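Muramidase (Trichobolus zukalii, PDB 6ZMV) is a fungal lysozyme of glycoside hydrolase family 25 that cleaves the glycan strands of bacterial peptidoglycan. Local coordinates at residues S66-G69 / S70-A73. Sequence-based numbering, arbitrary orientation. Where two conformers were deposited one is given.
Sequences SSSG and SAQA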
loop_
_atom_site.group_PDB
_atom_site.type_symbol
_atom_site.label_atom_id
_atom_site.label_comp_id
_atom_site.label_asym_id
_atom_site.label_seq_id
_atom_site.Cartn_x
_atom_site.Cartn_y
_atom_site.Cartn_z
ATOM N N SER A 66 -4.402 3.368 18.106
ATOM C CA SER A 66 -3.427 4.313 18.672
ATOM C C SER A 66 -3.869 5.778 18.459
ATOM O O SER A 66 -3.415 6.665 19.200
ATOM C CB SER A 66 -2.086 4.122 18.051
ATOM O OG SER A 66 -1.484 2.920 18.481
ATOM N N SER A 67 -4.677 6.071 17.436
ATOM C CA SER A 67 -5.066 7.455 17.097
ATOM C C SER A 67 -6.187 7.371 16.067
ATOM O O SER A 67 -6.518 6.265 15.573
ATOM C CB SER A 67 -3.947 8.263 16.522
ATOM O OG SER A 67 -3.824 7.889 15.104
ATOM N N SER A 68 -6.734 8.520 15.723
ATOM C CA SER A 68 -7.715 8.598 14.624
ATOM C C SER A 68 -7.069 8.266 13.270
ATOM O O SER A 68 -5.865 8.334 13.073
ATOM C CB SER A 68 -8.310 9.981 14.622
ATOM O OG SER A 68 -7.390 10.911 14.095
ATOM N N GLY A 69 -7.909 7.937 12.307
ATOM C CA GLY A 69 -7.413 7.737 10.937
ATOM C C GLY A 69 -6.902 8.999 10.346
ATOM O O GLY A 69 -5.922 8.968 9.560
ATOM N N SER A 70 -7.552 10.124 10.671
ATOM C CA SER A 70 -7.100 11.436 10.164
ATOM C C SER A 70 -5.665 11.714 10.621
ATOM O O SER A 70 -4.818 12.203 9.827
ATOM C CB SER A 70 -8.017 12.536 10.589
ATOM O OG SER A 70 -7.755 13.696 9.826
ATOM N N ALA A 71 -5.394 11.476 11.892
ATOM C CA ALA A 71 -4.068 11.798 12.451
ATOM C C ALA A 71 -2.998 10.948 11.753
ATOM O O ALA A 71 -1.901 11.432 11.481
ATOM C CB ALA A 71 -4.069 11.556 13.917
ATOM N N GLN A 72 -3.295 9.684 11.492
ATOM C CA GLN A 72 -2.315 8.822 10.806
ATOM C C GLN A 72 -2.166 9.193 9.323
ATOM O O GLN A 72 -1.026 9.141 8.836
ATOM C CB GLN A 72 -2.678 7.368 11.055
ATOM C CG GLN A 72 -2.201 6.949 12.430
ATOM C CD GLN A 72 -2.468 5.514 12.809
ATOM O OE1 GLN A 72 -2.184 4.560 12.088
ATOM N NE2 GLN A 72 -2.971 5.332 14.027
ATOM N N ALA A 73 -3.221 9.620 8.666
ATOM C CA ALA A 73 -3.072 10.123 7.293
ATOM C C ALA A 73 -2.188 11.370 7.263
ATOM O O ALA A 73 -1.338 11.470 6.383
ATOM C CB ALA A 73 -4.405 10.408 6.650
#
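The hydroxyl oxygen of S67 is gripped from two directions just ahead of helix 69-78: it accepts from the Q72 amide and donates to the carbonyl oxygen of S68. The first bond runs 2.9 Å from Q72 NE2 to S67 OG, with the oxygen only 10° out of the amide plane. The second, from S67 OG to S68 O, is also 2.9 Å, the donor tilted 24° from the carbonyl plane. S67 OG sits between its own backbone N and carbonyl carbon (chi1 80°), a rotation that brings it beside the amide nitrogen of Q72, 3.3 Å from Q72 CG. The Q72 amide is fixed at both ends, since OE1 accepts from H60 and NE2 also donates to the carbonyl oxygen of R63. Without the S67 hydroxyl, as with an alanine here, Q72 NE2 would probably lose one of its two acceptors and S68 O its hydroxyl donor. S68 O receives in addition a weak bond from Q72 N at 3.3 Å, the first helical bond; the next, from A73 N to G69 O, is shorter at 2.9 Å. The S68 side chain turns to the helix start, where A71 N donates to S68 OG at 3.0 Å. Helix 109-127 packs alongside, its W115 bonding S67 O. S68 is thus the N-cap, with the S67-Q72 bond beside it, where the loop after strand 55-61 of the family 25 barrel enters the helix.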